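Long-range contacts in aspartokinase (Synechocystis, PDB 3L76), which probably catalyses the ATP-dependent phosphorylation of L-aspartate, the first step toward lysine and threonine, and binds both of these amino acids at its ACT domains: residues 98-103 against 131-136; 271-276 against 321-326; 287-292 against 314-319. One frame throughout, in Å; residues are numbered along the deposited sequence. Where two conformers were deposited one is given.

Interaction 1. Residues 98-103 against 131-136; sequences AQVGIV and VVVAGF
The two backbones come nearest at Gly-101 and Phe-136, with CA atoms 5.0 Å apart, where strand 101-104 lines up parallel to strand 130-138. The strands belong to the central sheet of the amino acid kinase fold, an alpha/beta sandwich. The segments themselves meet through packing. The backbone bonds that pair the strands lie just past Phe-136: Gly-101 bonds with Gln-137, and Val-103 with Gln-137 and Ile-139.

Phe-136 takes the largest share of the contact. Its CG stands anti to the carbonyl carbon (chi1 -55°), and the ring reaches toward segment 98-103. The CA of Gly-101 lies at the ring edge, in the ring plane, 3.7 Å from Phe-136 CD1. Val-103 touches the root of the same side chain, with its CG2 3.7 Å from Phe-136 CB.

Val-100 touches both Phe-136 and Val-133. Its CG1 meets two groups, Phe-136 CE1 at the ring and Val-133 CG2, each 3.9 Å away. Its CG2 lies 3.8 Å from Val-133 CB, and these two valine side chains cross obliquely. Gly-135 lies between the two partners of Val-100 in the chain. Its backbone angles (phi 93°, psi 153°) would push a side chain against the preceding carbonyl O, so they call for glycine.

Helix 154-166 covers the group, with Leu-162 on both Val-100 and Val-133 and Ser-158 on Phe-136. The neighbouring Gln-99 turns to the subunit interface, where its NE2 hydrogen-bonds His-144 O of the second subunit. Back within the contact, Gly-135 O faces the branch point of Val-100, 3.8 Å from Val-100 CB.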
loop_
_atom_site.group_PDB
_atom_site.type_symbol
_atom_site.label_atom_id
_atom_site.label_comp_id
_atom_site.label_asym_id
_atom_site.label_seq_id
_atom_site.Cartn_x
_atom_site.Cartn_y
_atom_site.Cartn_z
ATOM N N ALA A 98 -8.592 -8.553 -7.082
ATOM C CA ALA A 98 -9.400 -9.363 -8.000
ATOM C C ALA A 98 -9.573 -10.827 -7.587
ATOM O O ALA A 98 -10.377 -11.552 -8.177
ATOM C CB ALA A 98 -8.844 -9.274 -9.416
ATOM N N GLN A 99 -8.824 -11.261 -6.582
ATOM C CA GLN A 99 -8.948 -12.624 -6.087
ATOM C C GLN A 99 -10.176 -12.772 -5.197
ATOM O O GLN A 99 -10.670 -13.881 -4.983
ATOM C CB GLN A 99 -7.688 -13.027 -5.322
ATOM C CG GLN A 99 -6.426 -13.064 -6.177
ATOM C CD GLN A 99 -5.159 -13.240 -5.350
ATOM O OE1 GLN A 99 -4.947 -12.545 -4.348
ATOM N NE2 GLN A 99 -4.300 -14.165 -5.778
ATOM N N VAL A 100 -10.665 -11.642 -4.690
ATOM C CA VAL A 100 -11.817 -11.625 -3.789
ATOM C C VAL A 100 -13.071 -11.091 -4.472
ATOM O O VAL A 100 -14.157 -11.624 -4.282
ATOM C CB VAL A 100 -11.543 -10.783 -2.530
ATOM C CG1 VAL A 100 -12.659 -10.964 -1.535
ATOM C CG2 VAL A 100 -10.214 -11.175 -1.898
ATOM N N GLY A 101 -12.922 -10.039 -5.267
ATOM C CA GLY A 101 -14.068 -9.451 -5.929
ATOM C C GLY A 101 -13.802 -8.175 -6.698
ATOM O O GLY A 101 -12.671 -7.722 -6.817
ATOM N N ILE A 102 -14.870 -7.589 -7.218
ATOM C CA ILE A 102 -14.765 -6.442 -8.102
ATOM C C ILE A 102 -15.800 -5.367 -7.775
ATOM O O ILE A 102 -16.995 -5.650 -7.671
ATOM C CB ILE A 102 -14.952 -6.871 -9.568
ATOM C CG1 ILE A 102 -13.895 -7.902 -9.959
ATOM C CG2 ILE A 102 -14.888 -5.672 -10.489
ATOM C CD1 ILE A 102 -13.975 -8.322 -11.399
ATOM N N VAL A 103 -15.323 -4.137 -7.605
ATOM C CA VAL A 103 -16.187 -2.978 -7.459
ATOM C C VAL A 103 -16.207 -2.209 -8.769
ATOM O O VAL A 103 -15.168 -1.963 -9.361
ATOM C CB VAL A 103 -15.697 -2.038 -6.357
ATOM C CG1 VAL A 103 -16.753 -0.977 -6.084
ATOM C CG2 VAL A 103 -15.404 -2.815 -5.100
ATOM N N VAL A 131 -8.987 -18.140 5.136
ATOM C CA VAL A 131 -8.679 -17.095 4.183
ATOM C C VAL A 131 -8.931 -15.712 4.746
ATOM O O VAL A 131 -10.018 -15.378 5.203
ATOM C CB VAL A 131 -9.222 -17.336 2.739
ATOM C CG1 VAL A 131 -9.970 -18.656 2.570
ATOM C CG2 VAL A 131 -9.834 -16.107 2.109
ATOM N N VAL A 132 -7.864 -14.934 4.751
ATOM C CA VAL A 132 -7.869 -13.607 5.308
ATOM C C VAL A 132 -7.826 -12.663 4.130
ATOM O O VAL A 132 -6.919 -12.751 3.298
ATOM C CB VAL A 132 -6.639 -13.405 6.169
ATOM C CG1 VAL A 132 -6.557 -11.972 6.672
ATOM C CG2 VAL A 132 -6.642 -14.419 7.313
ATOM N N VAL A 133 -8.816 -11.775 4.039
ATOM C CA VAL A 133 -8.954 -10.977 2.827
ATOM C C VAL A 133 -8.893 -9.485 3.031
ATOM O O VAL A 133 -9.158 -8.969 4.113
ATOM C CB VAL A 133 -10.208 -11.317 1.931
ATOM C CG1 VAL A 133 -10.623 -12.776 1.948
ATOM C CG2 VAL A 133 -11.329 -10.313 2.054
ATOM N N ALA A 134 -8.531 -8.805 1.954
ATOM C CA ALA A 134 -8.452 -7.357 1.935
ATOM C C ALA A 134 -8.376 -6.859 0.497
ATOM O O ALA A 134 -7.529 -7.296 -0.296
ATOM C CB ALA A 134 -7.254 -6.881 2.730
ATOM N N GLY A 135 -9.282 -5.951 0.161
ATOM C CA GLY A 135 -9.279 -5.323 -1.141
ATOM C C GLY A 135 -10.159 -5.989 -2.183
ATOM O O GLY A 135 -10.438 -7.190 -2.138
ATOM N N PHE A 136 -10.611 -5.176 -3.128
ATOM C CA PHE A 136 -11.271 -5.669 -4.320
ATOM C C PHE A 136 -10.626 -4.937 -5.469
ATOM O O PHE A 136 -9.954 -3.927 -5.266
ATOM C CB PHE A 136 -12.767 -5.343 -4.302
ATOM C CG PHE A 136 -13.483 -5.838 -3.080
ATOM C CD1 PHE A 136 -13.943 -7.143 -3.012
ATOM C CD2 PHE A 136 -13.695 -4.997 -2.000
ATOM C CE1 PHE A 136 -14.597 -7.601 -1.889
ATOM C CE2 PHE A 136 -14.345 -5.450 -0.881
ATOM C CZ PHE A 136 -14.797 -6.754 -0.824
#

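Interaction 2. Residues 271-276 against 321-326; sequences AKVALL and DLLNTA
Ala-326, whose methyl faces Val-273 across the contact, is held by a backbone hydrogen bond of 2.8 Å from its N to Leu-322 O. Its own carbonyl O accepts a bond from Thr-330 OG1 one turn on. The contact packs helix 323-333 on strand 271-279 within an ACT domain, which has the ferredoxin-like beta-alpha-beta-beta-alpha-beta order.

Leu-323 is the main side chain from the helix. Its CG is anti to the backbone N (chi1 173°), which directs the branch toward the strand. The CD1 methyl touches two strand residues. It lies 3.5 Å from Val-273 CG2. It also meets the backbone, 3.8 Å from Lys-272 O.

Ala-271 CB meets the same leucine. It is 3.8 Å from Leu-323 CB and 4.0 Å from each of the leucine methyls, CD1 and CD2. Val-273 uses one branch for the whole contact. Its CG2, anti to the carbonyl carbon, touches both Leu-323 CD1 and Ala-326 CB, the latter 4.0 Å away.

The first bond of the Lys-272 side chain leads away from the helix. Its NZ hydrogen-bonds Gln-480 OE1, with a long, weak ion pair to Glu-352.

Strand 271-279 is flanked in the sheet by antiparallel strands 311-318 and 348-361. Both flanking strands add to the packing: Val-318 touches Ala-326, Phe-316 touches Val-273, and Val-351 of strand 348-361 touches Leu-323.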
loop_
_atom_site.group_PDB
_atom_site.type_symbol
_atom_site.label_atom_id
_atom_site.label_comp_id
_atom_site.label_asym_id
_atom_site.label_seq_id
_atom_site.Cartn_x
_atom_site.Cartn_y
_atom_site.Cartn_z
ATOM N N ALA A 271 -56.052 6.373 7.532
ATOM C CA ALA A 271 -57.036 7.444 7.705
ATOM C C ALA A 271 -56.568 8.377 8.823
ATOM O O ALA A 271 -56.058 7.930 9.854
ATOM C CB ALA A 271 -58.423 6.878 8.019
ATOM N N LYS A 272 -56.741 9.674 8.608
ATOM C CA LYS A 272 -56.246 10.673 9.547
ATOM C C LYS A 272 -57.314 11.160 10.542
ATOM O O LYS A 272 -58.455 11.488 10.174
ATOM C CB LYS A 272 -55.650 11.871 8.788
ATOM C CG LYS A 272 -55.054 12.952 9.690
ATOM C CD LYS A 272 -54.852 14.260 8.952
ATOM C CE LYS A 272 -56.172 14.935 8.644
ATOM N NZ LYS A 272 -56.010 16.294 8.032
ATOM N N VAL A 273 -56.926 11.184 11.812
ATOM C CA VAL A 273 -57.612 11.976 12.804
ATOM C C VAL A 273 -56.666 13.080 13.287
ATOM O O VAL A 273 -55.522 12.822 13.627
ATOM C CB VAL A 273 -58.055 11.139 14.014
ATOM C CG1 VAL A 273 -58.802 12.009 14.976
ATOM C CG2 VAL A 273 -58.925 9.958 13.581
ATOM N N ALA A 274 -57.142 14.317 13.311
ATOM C CA ALA A 274 -56.350 15.403 13.870
ATOM C C ALA A 274 -57.151 16.164 14.930
ATOM O O ALA A 274 -58.344 16.441 14.752
ATOM C CB ALA A 274 -55.872 16.351 12.753
ATOM N N LEU A 275 -56.493 16.456 16.046
ATOM C CA LEU A 275 -56.994 17.399 17.036
ATOM C C LEU A 275 -56.322 18.744 16.819
ATOM O O LEU A 275 -55.116 18.866 16.981
ATOM C CB LEU A 275 -56.675 16.912 18.441
ATOM C CG LEU A 275 -57.896 16.585 19.294
ATOM C CD1 LEU A 275 -57.461 16.280 20.711
ATOM C CD2 LEU A 275 -58.902 17.741 19.263
ATOM N N LEU A 276 -57.109 19.747 16.447
ATOM C CA LEU A 276 -56.591 21.075 16.136
ATOM C C LEU A 276 -56.637 22.016 17.336
ATOM O O LEU A 276 -57.556 21.947 18.154
ATOM C CB LEU A 276 -57.423 21.692 15.014
ATOM C CG LEU A 276 -57.550 20.899 13.723
ATOM C CD1 LEU A 276 -58.556 21.572 12.818
ATOM C CD2 LEU A 276 -56.188 20.757 13.041
ATOM N N ASP A 321 -60.764 1.125 8.758
ATOM C CA ASP A 321 -61.910 0.548 9.450
ATOM C C ASP A 321 -62.021 1.015 10.893
ATOM O O ASP A 321 -63.057 0.833 11.550
ATOM C CB ASP A 321 -61.821 -0.980 9.424
ATOM C CG ASP A 321 -62.197 -1.565 8.078
ATOM O OD1 ASP A 321 -62.884 -0.876 7.297
ATOM O OD2 ASP A 321 -61.811 -2.716 7.804
ATOM N N LEU A 322 -60.936 1.589 11.388
ATOM C CA LEU A 322 -60.882 2.078 12.757
ATOM C C LEU A 322 -61.120 3.584 12.860
ATOM O O LEU A 322 -61.245 4.117 13.956
ATOM C CB LEU A 322 -59.530 1.721 13.371
ATOM C CG LEU A 322 -59.628 0.825 14.597
ATOM C CD1 LEU A 322 -60.885 -0.001 14.539
ATOM C CD2 LEU A 322 -58.436 -0.061 14.646
ATOM N N LEU A 323 -61.169 4.265 11.717
ATOM C CA LEU A 323 -61.322 5.722 11.705
ATOM C C LEU A 323 -62.540 6.201 12.501
ATOM O O LEU A 323 -62.452 7.134 13.298
ATOM C CB LEU A 323 -61.453 6.237 10.280
ATOM C CG LEU A 323 -61.778 7.728 10.272
ATOM C CD1 LEU A 323 -60.619 8.479 10.896
ATOM C CD2 LEU A 323 -62.063 8.229 8.869
ATOM N N ASN A 324 -63.686 5.576 12.256
ATOM C CA ASN A 324 -64.905 5.922 12.978
ATOM C C ASN A 324 -64.743 5.774 14.488
ATOM O O ASN A 324 -65.051 6.689 15.245
ATOM C CB ASN A 324 -66.095 5.095 12.476
ATOM C CG ASN A 324 -66.620 5.585 11.137
ATOM O OD1 ASN A 324 -66.236 6.654 10.655
ATOM N ND2 ASN A 324 -67.501 4.809 10.533
ATOM N N THR A 325 -64.263 4.618 14.930
ATOM C CA THR A 325 -63.989 4.432 16.347
ATOM C C THR A 325 -63.063 5.529 16.829
ATOM O O THR A 325 -63.329 6.184 17.830
ATOM C CB THR A 325 -63.283 3.118 16.621
ATOM O OG1 THR A 325 -64.118 2.026 16.214
ATOM C CG2 THR A 325 -62.973 3.004 18.099
ATOM N N ALA A 326 -61.969 5.722 16.098
ATOM C CA ALA A 326 -60.927 6.651 16.505
ATOM C C ALA A 326 -61.429 8.100 16.614
ATOM O O ALA A 326 -61.035 8.833 17.522
ATOM C CB ALA A 326 -59.735 6.548 15.552
#

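Interaction 3. Residues 287-292 against 314-319; sequences KLFRDI and IAFTVV
Phe-289 and Phe-316 join helix 284-294 to strand 311-318, the first helix and third strand of the ACT-domain beta-alpha-beta-beta-alpha-beta fold. The segment axes are 11.3 Å apart at closest approach and inclined by 28°.

The aromatic contact is an offset edge-to-face pair. The edge of Phe-289 is turned to the face of Phe-316, with the planes at 70° and the ring centroids 5.7 Å apart. Phe-289 CE1 comes 3.8 Å from Phe-316 CD2. Phe-289 also meets the ring of Phe-548, from another ACT domain of the same chain.

The other apolar contacts involve Ile-314 and Ile-292. Ile-314 CG2 receives two residues of the helix. Phe-289 CZ is 3.6 Å from it, and Leu-288 CD1, approaching tip to tip, is 3.8 Å from it. An alanine in place of Phe-289 would probably leave Phe-316 without its aromatic mate and open a gap beside Ile-314. The side chain of Ile-314 is also about 4 Å from a bound threonine, so the packing lies next to this ligand.

Ile-292 meets the far end of the Phe-316 ring, also tip to tip, with Ile-292 CD1 3.6 Å from Phe-316 CZ.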
loop_
_atom_site.group_PDB
_atom_site.type_symbol
_atom_site.label_atom_id
_atom_site.label_comp_id
_atom_site.label_asym_id
_atom_site.label_seq_id
_atom_site.Cartn_x
_atom_site.Cartn_y
_atom_site.Cartn_z
ATOM N N LYS A 287 -52.696 12.573 27.593
ATOM C CA LYS A 287 -54.112 12.245 27.784
ATOM C C LYS A 287 -54.793 11.723 26.525
ATOM O O LYS A 287 -55.496 10.722 26.573
ATOM C CB LYS A 287 -54.919 13.419 28.355
ATOM C CG LYS A 287 -56.396 13.068 28.502
ATOM C CD LYS A 287 -57.112 13.928 29.520
ATOM C CE LYS A 287 -58.258 13.156 30.184
ATOM N NZ LYS A 287 -57.781 12.024 31.041
ATOM N N LEU A 288 -54.595 12.415 25.410
ATOM C CA LEU A 288 -55.125 11.971 24.124
ATOM C C LEU A 288 -54.876 10.482 23.883
ATOM O O LEU A 288 -55.805 9.688 23.716
ATOM C CB LEU A 288 -54.477 12.755 22.984
ATOM C CG LEU A 288 -55.319 13.091 21.748
ATOM C CD1 LEU A 288 -54.409 13.350 20.531
ATOM C CD2 LEU A 288 -56.341 12.026 21.432
ATOM N N PHE A 289 -53.609 10.101 23.860
ATOM C CA PHE A 289 -53.266 8.772 23.406
ATOM C C PHE A 289 -53.522 7.732 24.484
ATOM O O PHE A 289 -53.787 6.573 24.181
ATOM C CB PHE A 289 -51.825 8.726 22.864
ATOM C CG PHE A 289 -51.623 9.579 21.636
ATOM C CD1 PHE A 289 -52.068 9.148 20.391
ATOM C CD2 PHE A 289 -51.008 10.815 21.726
ATOM C CE1 PHE A 289 -51.893 9.932 19.256
ATOM C CE2 PHE A 289 -50.828 11.611 20.596
ATOM C CZ PHE A 289 -51.272 11.168 19.360
ATOM N N ARG A 290 -53.463 8.146 25.744
ATOM C CA ARG A 290 -53.832 7.238 26.817
ATOM C C ARG A 290 -55.271 6.768 26.618
ATOM O O ARG A 290 -55.530 5.569 26.583
ATOM C CB ARG A 290 -53.654 7.882 28.189
ATOM C CG ARG A 290 -52.229 7.869 28.724
ATOM C CD ARG A 290 -52.235 8.111 30.224
ATOM N NE ARG A 290 -53.083 9.249 30.574
ATOM C CZ ARG A 290 -52.643 10.376 31.125
ATOM N NH1 ARG A 290 -51.355 10.518 31.418
ATOM N NH2 ARG A 290 -53.493 11.357 31.393
ATOM N N ASP A 291 -56.201 7.709 26.460
ATOM C CA ASP A 291 -57.604 7.351 26.295
ATOM C C ASP A 291 -57.835 6.535 25.030
ATOM O O ASP A 291 -58.535 5.527 25.066
ATOM C CB ASP A 291 -58.512 8.584 26.314
ATOM C CG ASP A 291 -58.454 9.339 27.628
ATOM O OD1 ASP A 291 -57.994 8.761 28.635
ATOM O OD2 ASP A 291 -58.872 10.517 27.652
ATOM N N ILE A 292 -57.247 6.957 23.913
ATOM C CA ILE A 292 -57.348 6.178 22.682
ATOM C C ILE A 292 -56.896 4.726 22.872
ATOM O O ILE A 292 -57.511 3.792 22.343
ATOM C CB ILE A 292 -56.560 6.815 21.537
ATOM C CG1 ILE A 292 -57.123 8.194 21.216
ATOM C CG2 ILE A 292 -56.582 5.918 20.292
ATOM C CD1 ILE A 292 -56.287 8.995 20.229
ATOM N N ILE A 314 -52.386 17.987 16.883
ATOM C CA ILE A 314 -51.874 16.632 16.961
ATOM C C ILE A 314 -52.564 15.754 15.911
ATOM O O ILE A 314 -53.791 15.674 15.867
ATOM C CB ILE A 314 -52.047 16.036 18.340
ATOM C CG1 ILE A 314 -51.333 16.903 19.381
ATOM C CG2 ILE A 314 -51.515 14.611 18.358
ATOM C CD1 ILE A 314 -51.428 16.387 20.808
ATOM N N ALA A 315 -51.774 15.117 15.051
ATOM C CA ALA A 315 -52.336 14.283 14.001
ATOM C C ALA A 315 -51.838 12.873 14.152
ATOM O O ALA A 315 -50.718 12.653 14.583
ATOM C CB ALA A 315 -52.008 14.827 12.628
ATOM N N PHE A 316 -52.702 11.919 13.843
ATOM C CA PHE A 316 -52.311 10.519 13.831
ATOM C C PHE A 316 -53.081 9.770 12.756
ATOM O O PHE A 316 -54.074 10.270 12.233
ATOM C CB PHE A 316 -52.466 9.869 15.207
ATOM C CG PHE A 316 -53.868 9.870 15.735
ATOM C CD1 PHE A 316 -54.714 8.817 15.484
ATOM C CD2 PHE A 316 -54.330 10.918 16.509
ATOM C CE1 PHE A 316 -56.007 8.810 15.991
ATOM C CE2 PHE A 316 -55.623 10.917 17.007
ATOM C CZ PHE A 316 -56.456 9.863 16.746
ATOM N N THR A 317 -52.588 8.599 12.375
ATOM C CA THR A 317 -53.329 7.777 11.435
ATOM C C THR A 317 -53.659 6.441 12.033
ATOM O O THR A 317 -53.046 5.979 12.988
ATOM C CB THR A 317 -52.591 7.546 10.090
ATOM O OG1 THR A 317 -51.422 6.732 10.299
ATOM C CG2 THR A 317 -52.231 8.881 9.449
ATOM N N VAL A 318 -54.600 5.792 11.386
ATOM C CA VAL A 318 -55.220 4.621 11.909
ATOM C C VAL A 318 -55.675 3.850 10.659
ATOM O O VAL A 318 -55.771 4.422 9.566
ATOM C CB VAL A 318 -56.378 5.139 12.801
ATOM C CG1 VAL A 318 -57.764 4.724 12.339
ATOM C CG2 VAL A 318 -56.054 5.100 14.311
ATOM N N VAL A 319 -55.888 2.551 10.803
ATOM C CA VAL A 319 -56.436 1.744 9.721
ATOM C C VAL A 319 -57.844 2.250 9.366
ATOM O O VAL A 319 -58.603 2.625 10.258
ATOM C CB VAL A 319 -56.453 0.261 10.149
ATOM C CG1 VAL A 319 -57.587 -0.502 9.471
ATOM C CG2 VAL A 319 -55.087 -0.366 9.865
#

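Overall arrangement
From the N terminus, interaction 1 comes first. It closes a loop of 27 residues within the amino acid kinase domain and ties two parallel strands of its sheet. It closes before interaction 2 opens. Interaction 2 then opens at strand 271-279 and closes at helix 323-333. Interaction 3 opens and closes within that span, so the two nest and do not cross. They share one ACT domain, with centres 8 Å apart. Strands 271-279 and 311-318 are neighbours in its sheet, and both helices pack on this pair of strands. Interaction 1 lies across the chain's centre, with its nearest atoms about 39 Å from interaction 3.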